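Local structure of sugar-phosphate aldolase (1PVT) at residues L131-N136 with I219-L224; E138-L143 with I162-F167. The protein is a sugar-phosphate aldolase of the class II aldolase and adducin family, with an AraD-like alpha/beta fold. All coordinates share one frame; numbering follows the deposited sequence.

Contact 1: L131-N136 with I219-L224; sequences LLTLMN and ILLRVL
Leu221 puts its two methyl groups to separate uses, setting CD1 against Leu134 and CD2 against Thr133, and so joins the short helix 129-134 to the last turns of helix 203-224. In this AraD-like alpha/beta fold the meeting is plain helix-to-helix packing, about 21 Å from the centre of the chain to the centre of the contact, and no hydrogen bond crosses it. The backbones come nearest at Leu134 and Leu221, whose CA atoms lie 7.2 Å apart.

Leu134 offers two surfaces. Its CB receives Leu221 CD1 at 4.1 Å, while its CG lies anti to the backbone N (chi1 170°) and carries the branch out toward the partner helix, where CD2 meets CD2 of Leu220, also at 4.1 Å. Met147 of helix 144-147 packs on both Leu134 and Leu220, so the buried half of the contact is shared by three helices.

Thr133 makes up the more exposed side and illustrates how one short side chain can divide its labour. Its OG1 turns back to bond the carbonyl O of Leu129 in its own helix, which leaves the methyl anti to the backbone N and directed at Leu221. The two side chains cross obliquely there, and a single methyl of the leucine meets both carbons of the threonine side chain: Leu221 CD2 stands 3.7 Å from Thr133 CB and 3.5 Å from Thr133 CG2.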
loop_
_atom_site.group_PDB
_atom_site.type_symbol
_atom_site.label_atom_id
_atom_site.label_comp_id
_atom_site.label_asym_id
_atom_site.label_seq_id
_atom_site.Cartn_x
_atom_site.Cartn_y
_atom_site.Cartn_z
ATOM N N LEU A 131 5.773 8.633 11.049
ATOM C CA LEU A 131 5.771 7.199 11.313
ATOM C C LEU A 131 7.186 6.702 11.080
ATOM O O LEU A 131 7.656 5.759 11.718
ATOM C CB LEU A 131 4.808 6.492 10.368
ATOM C CG LEU A 131 3.882 5.496 11.060
ATOM C CD1 LEU A 131 3.374 6.070 12.377
ATOM C CD2 LEU A 131 2.716 5.194 10.129
ATOM N N LEU A 132 7.861 7.367 10.155
ATOM C CA LEU A 132 9.227 7.039 9.831
ATOM C C LEU A 132 10.042 7.407 11.050
ATOM O O LEU A 132 10.695 6.565 11.645
ATOM C CB LEU A 132 9.672 7.865 8.637
ATOM C CG LEU A 132 10.405 7.136 7.527
ATOM C CD1 LEU A 132 9.718 5.805 7.203
ATOM C CD2 LEU A 132 10.428 8.057 6.323
ATOM N N THR A 133 9.985 8.676 11.421
ATOM C CA THR A 133 10.713 9.165 12.577
ATOM C C THR A 133 10.525 8.235 13.755
ATOM O O THR A 133 11.484 7.806 14.384
ATOM C CB THR A 133 10.201 10.525 13.012
ATOM O OG1 THR A 133 10.275 11.430 11.912
ATOM C CG2 THR A 133 11.028 11.054 14.157
ATOM N N LEU A 134 9.267 7.936 14.047
ATOM C CA LEU A 134 8.901 7.072 15.161
ATOM C C LEU A 134 9.557 5.696 15.134
ATOM O O LEU A 134 9.958 5.180 16.174
ATOM C CB LEU A 134 7.372 6.944 15.214
ATOM C CG LEU A 134 6.662 5.935 16.126
ATOM C CD1 LEU A 134 6.521 4.603 15.413
ATOM C CD2 LEU A 134 7.406 5.799 17.439
HETATM N N MSE A 135 9.676 5.103 13.954
HETATM C CA MSE A 135 10.290 3.785 13.838
HETATM C C MSE A 135 11.813 3.840 13.877
HETATM O O MSE A 135 12.493 2.849 13.616
HETATM C CB MSE A 135 9.841 3.115 12.548
HETATM C CG MSE A 135 8.346 2.967 12.442
HETATM SE SE MSE A 135 7.892 1.875 10.931
HETATM C CE MSE A 135 8.515 3.074 9.523
ATOM N N ASN A 136 12.346 5.006 14.207
ATOM C CA ASN A 136 13.783 5.173 14.274
ATOM C C ASN A 136 14.236 5.205 15.729
ATOM O O ASN A 136 15.414 5.424 16.023
ATOM C CB ASN A 136 14.186 6.461 13.564
ATOM C CG ASN A 136 15.334 6.257 12.617
ATOM O OD1 ASN A 136 16.446 5.940 13.036
ATOM N ND2 ASN A 136 15.072 6.419 11.327
ATOM N N ILE A 219 1.065 13.056 16.747
ATOM C CA ILE A 219 0.612 13.468 18.070
ATOM C C ILE A 219 1.508 12.839 19.136
ATOM O O ILE A 219 1.907 13.495 20.091
ATOM C CB ILE A 219 -0.841 13.022 18.327
ATOM C CG1 ILE A 219 -1.779 13.685 17.327
ATOM C CG2 ILE A 219 -1.264 13.408 19.730
ATOM C CD1 ILE A 219 -3.229 13.261 17.476
ATOM N N LEU A 220 1.823 11.558 18.971
ATOM C CA LEU A 220 2.677 10.860 19.924
ATOM C C LEU A 220 3.989 11.605 20.046
ATOM O O LEU A 220 4.415 11.983 21.139
ATOM C CB LEU A 220 2.965 9.442 19.444
ATOM C CG LEU A 220 3.867 8.629 20.369
ATOM C CD1 LEU A 220 3.095 8.269 21.618
ATOM C CD2 LEU A 220 4.331 7.374 19.677
ATOM N N LEU A 221 4.619 11.821 18.900
ATOM C CA LEU A 221 5.894 12.504 18.853
ATOM C C LEU A 221 5.904 13.884 19.468
ATOM O O LEU A 221 6.881 14.271 20.089
ATOM C CB LEU A 221 6.394 12.568 17.419
ATOM C CG LEU A 221 7.620 11.675 17.222
ATOM C CD1 LEU A 221 7.331 10.251 17.676
ATOM C CD2 LEU A 221 8.014 11.699 15.764
ATOM N N ARG A 222 4.835 14.642 19.313
ATOM C CA ARG A 222 4.847 15.961 19.906
ATOM C C ARG A 222 4.696 15.849 21.409
ATOM O O ARG A 222 5.281 16.628 22.159
ATOM C CB ARG A 222 3.717 16.817 19.362
ATOM C CG ARG A 222 3.847 18.272 19.749
ATOM C CD ARG A 222 4.994 18.913 18.985
ATOM N NE ARG A 222 5.229 20.292 19.397
ATOM C CZ ARG A 222 6.049 21.122 18.763
ATOM N NH1 ARG A 222 6.704 20.706 17.685
ATOM N NH2 ARG A 222 6.220 22.363 19.207
ATOM N N VAL A 223 3.902 14.884 21.853
ATOM C CA VAL A 223 3.705 14.711 23.276
ATOM C C VAL A 223 5.017 14.356 23.931
ATOM O O VAL A 223 5.331 14.863 24.995
ATOM C CB VAL A 223 2.688 13.614 23.588
ATOM C CG1 VAL A 223 2.685 13.328 25.073
ATOM C CG2 VAL A 223 1.302 14.055 23.160
ATOM N N LEU A 224 5.784 13.482 23.293
ATOM C CA LEU A 224 7.078 13.085 23.832
ATOM C C LEU A 224 8.024 14.270 23.817
ATOM O O LEU A 224 8.927 14.362 24.638
ATOM C CB LEU A 224 7.673 11.954 23.003
ATOM C CG LEU A 224 6.798 10.709 22.905
ATOM C CD1 LEU A 224 7.478 9.675 22.041
ATOM C CD2 LEU A 224 6.551 10.147 24.288
#

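Contact 2: E138-L143 with I162-F167; sequences EEFQEL and ISVVEF
Phe140 and Gln141 both reach across to a single methyl, CG2 of Val164, one with the far end of an aromatic ring and the other with an amide oxygen. The loop that presents them tightens just beforehand: Glu139 is the centre of an inverse gamma turn, in which Phe140 N bonds the carbonyl O of Glu138 at 2.7 Å. From this turn the Phe140 side chain sets out with CG anti to the backbone N (chi1 160°), which sends the ring out toward the strand. Its CZ comes within 4.1 Å of Val164 CG2, the methyl approaching the ring obliquely, and CE2 of the same ring is scarcely farther from it.

What Phe140 meets is the edge of a mixed sheet. Strand 163-165 is outermost within the chain and runs parallel to strand 188-191, with Ser163 and Val165 both bonded through their backbones to Leu190. The alternation of a beta strand then separates the neighbours: Val164 faces the loop, whereas the side chain of Val165 packs on helix 173-182. Asp192, just beyond strand 188-191, touches both Phe140 and Val164.

Gln141, itself exposed, follows and lays its amide oxygen over one face of the buried ring. A bend at its second torsion (chi2 -60°) folds the chain so that OE1 stands 3.3 Å above the Phe140 ring plane, displaced toward the rim, and the same oxygen lies 3.7 Å from Val164 CG2. That second approach is van der Waals contact of a polar atom with a methyl, with no hydrogen bond involved. Farther along, the backbone makes a type I beta turn through Gln141 and Glu142, Leu143 N bonding the carbonyl O of Phe140 at 3.0 Å.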
loop_
_atom_site.group_PDB
_atom_site.type_symbol
_atom_site.label_atom_id
_atom_site.label_comp_id
_atom_site.label_asym_id
_atom_site.label_seq_id
_atom_site.Cartn_x
_atom_site.Cartn_y
_atom_site.Cartn_z
ATOM N N GLU A 138 14.724 3.300 19.388
ATOM C CA GLU A 138 14.965 1.971 19.938
ATOM C C GLU A 138 13.684 1.401 20.555
ATOM O O GLU A 138 13.183 0.360 20.116
ATOM C CB GLU A 138 16.075 2.038 20.992
ATOM C CG GLU A 138 17.472 2.289 20.423
ATOM C CD GLU A 138 18.031 1.089 19.659
ATOM O OE1 GLU A 138 18.157 -0.004 20.256
ATOM O OE2 GLU A 138 18.354 1.236 18.461
ATOM N N GLU A 139 13.146 2.089 21.560
ATOM C CA GLU A 139 11.926 1.635 22.221
ATOM C C GLU A 139 10.697 1.926 21.370
ATOM O O GLU A 139 9.719 2.526 21.820
ATOM C CB GLU A 139 11.779 2.293 23.597
ATOM C CG GLU A 139 11.707 3.811 23.605
ATOM C CD GLU A 139 11.279 4.337 24.969
ATOM O OE1 GLU A 139 11.931 3.985 25.989
ATOM O OE2 GLU A 139 10.288 5.099 25.019
ATOM N N PHE A 140 10.756 1.470 20.130
ATOM C CA PHE A 140 9.686 1.686 19.190
ATOM C C PHE A 140 8.486 0.796 19.468
ATOM O O PHE A 140 7.352 1.267 19.542
ATOM C CB PHE A 140 10.251 1.470 17.784
ATOM C CG PHE A 140 9.224 1.181 16.740
ATOM C CD1 PHE A 140 8.011 1.862 16.716
ATOM C CD2 PHE A 140 9.484 0.234 15.756
ATOM C CE1 PHE A 140 7.073 1.601 15.731
ATOM C CE2 PHE A 140 8.555 -0.032 14.768
ATOM C CZ PHE A 140 7.343 0.654 14.755
ATOM N N GLN A 141 8.739 -0.489 19.647
ATOM C CA GLN A 141 7.664 -1.438 19.887
ATOM C C GLN A 141 6.750 -1.060 21.046
ATOM O O GLN A 141 5.531 -1.212 20.970
ATOM C CB GLN A 141 8.254 -2.831 20.127
ATOM C CG GLN A 141 9.107 -3.365 18.971
ATOM C CD GLN A 141 8.338 -3.482 17.654
ATOM O OE1 GLN A 141 7.905 -2.482 17.081
ATOM N NE2 GLN A 141 8.168 -4.713 17.173
ATOM N N GLU A 142 7.346 -0.553 22.116
ATOM C CA GLU A 142 6.583 -0.189 23.303
ATOM C C GLU A 142 5.775 1.110 23.227
ATOM O O GLU A 142 5.211 1.546 24.232
ATOM C CB GLU A 142 7.525 -0.131 24.510
ATOM C CG GLU A 142 8.190 -1.463 24.856
ATOM C CD GLU A 142 7.180 -2.546 25.236
ATOM O OE1 GLU A 142 6.356 -2.310 26.156
ATOM O OE2 GLU A 142 7.212 -3.636 24.616
ATOM N N LEU A 143 5.707 1.725 22.051
ATOM C CA LEU A 143 4.966 2.975 21.894
ATOM C C LEU A 143 3.721 2.755 21.064
ATOM O O LEU A 143 2.678 3.359 21.311
ATOM C CB LEU A 143 5.844 4.008 21.211
ATOM C CG LEU A 143 7.114 4.342 21.977
ATOM C CD1 LEU A 143 8.135 4.940 21.038
ATOM C CD2 LEU A 143 6.776 5.294 23.101
ATOM N N ILE A 162 -2.393 -2.782 14.582
ATOM C CA ILE A 162 -1.413 -2.996 13.518
ATOM C C ILE A 162 -0.269 -3.922 13.896
ATOM O O ILE A 162 -0.062 -4.226 15.069
ATOM C CB ILE A 162 -0.785 -1.659 13.074
ATOM C CG1 ILE A 162 -0.423 -0.832 14.308
ATOM C CG2 ILE A 162 -1.743 -0.903 12.181
ATOM C CD1 ILE A 162 0.215 0.493 13.996
ATOM N N SER A 163 0.488 -4.344 12.889
ATOM C CA SER A 163 1.621 -5.227 13.107
ATOM C C SER A 163 2.831 -4.758 12.309
ATOM O O SER A 163 2.693 -4.192 11.223
ATOM C CB SER A 163 1.251 -6.646 12.696
ATOM O OG SER A 163 0.809 -6.662 11.351
ATOM N N VAL A 164 4.018 -4.991 12.858
ATOM C CA VAL A 164 5.250 -4.597 12.196
ATOM C C VAL A 164 5.770 -5.798 11.434
ATOM O O VAL A 164 5.433 -6.927 11.760
ATOM C CB VAL A 164 6.311 -4.159 13.211
ATOM C CG1 VAL A 164 7.548 -3.685 12.487
ATOM C CG2 VAL A 164 5.761 -3.064 14.096
ATOM N N VAL A 165 6.593 -5.554 10.423
ATOM C CA VAL A 165 7.148 -6.632 9.614
ATOM C C VAL A 165 8.645 -6.444 9.362
ATOM O O VAL A 165 9.058 -5.445 8.771
ATOM C CB VAL A 165 6.427 -6.719 8.252
ATOM C CG1 VAL A 165 7.120 -7.737 7.354
ATOM C CG2 VAL A 165 4.972 -7.096 8.459
ATOM N N GLU A 166 9.453 -7.408 9.805
ATOM C CA GLU A 166 10.903 -7.345 9.617
ATOM C C GLU A 166 11.187 -7.262 8.119
ATOM O O GLU A 166 10.997 -8.228 7.376
ATOM C CB GLU A 166 11.591 -8.583 10.202
ATOM C CG GLU A 166 10.812 -9.311 11.299
ATOM C CD GLU A 166 9.613 -10.096 10.758
ATOM O OE1 GLU A 166 9.787 -10.845 9.765
ATOM O OE2 GLU A 166 8.502 -9.971 11.329
ATOM N N PHE A 167 11.638 -6.088 7.690
ATOM C CA PHE A 167 11.946 -5.824 6.293
ATOM C C PHE A 167 13.271 -6.466 5.897
ATOM O O PHE A 167 14.315 -6.146 6.469
ATOM C CB PHE A 167 12.025 -4.312 6.073
ATOM C CG PHE A 167 11.859 -3.895 4.639
ATOM C CD1 PHE A 167 10.610 -3.518 4.152
ATOM C CD2 PHE A 167 12.948 -3.884 3.773
ATOM C CE1 PHE A 167 10.451 -3.133 2.821
ATOM C CE2 PHE A 167 12.797 -3.501 2.441
ATOM C CZ PHE A 167 11.547 -3.124 1.964
#

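Followed from the N terminus, the chain leaves strand 122-126 and enters helix 129-134, where the first half of contact 1 lies. The loop 138-143 comes directly after it, and after 18 residues, ten of them helical, strand 163-165 closes contact 2. The chain then passes through helix 173-182 and strands 188-191 and 196-200 before helix 203-224 returns to complete contact 1, so the shorter closure sits wholly within the longer. One ties a loop to the sheet edge, the other two helices together. Their centres are 12 Å apart, and they meet directly: Leu143 packs on Leu134 and Leu220, and Met135 on Phe140.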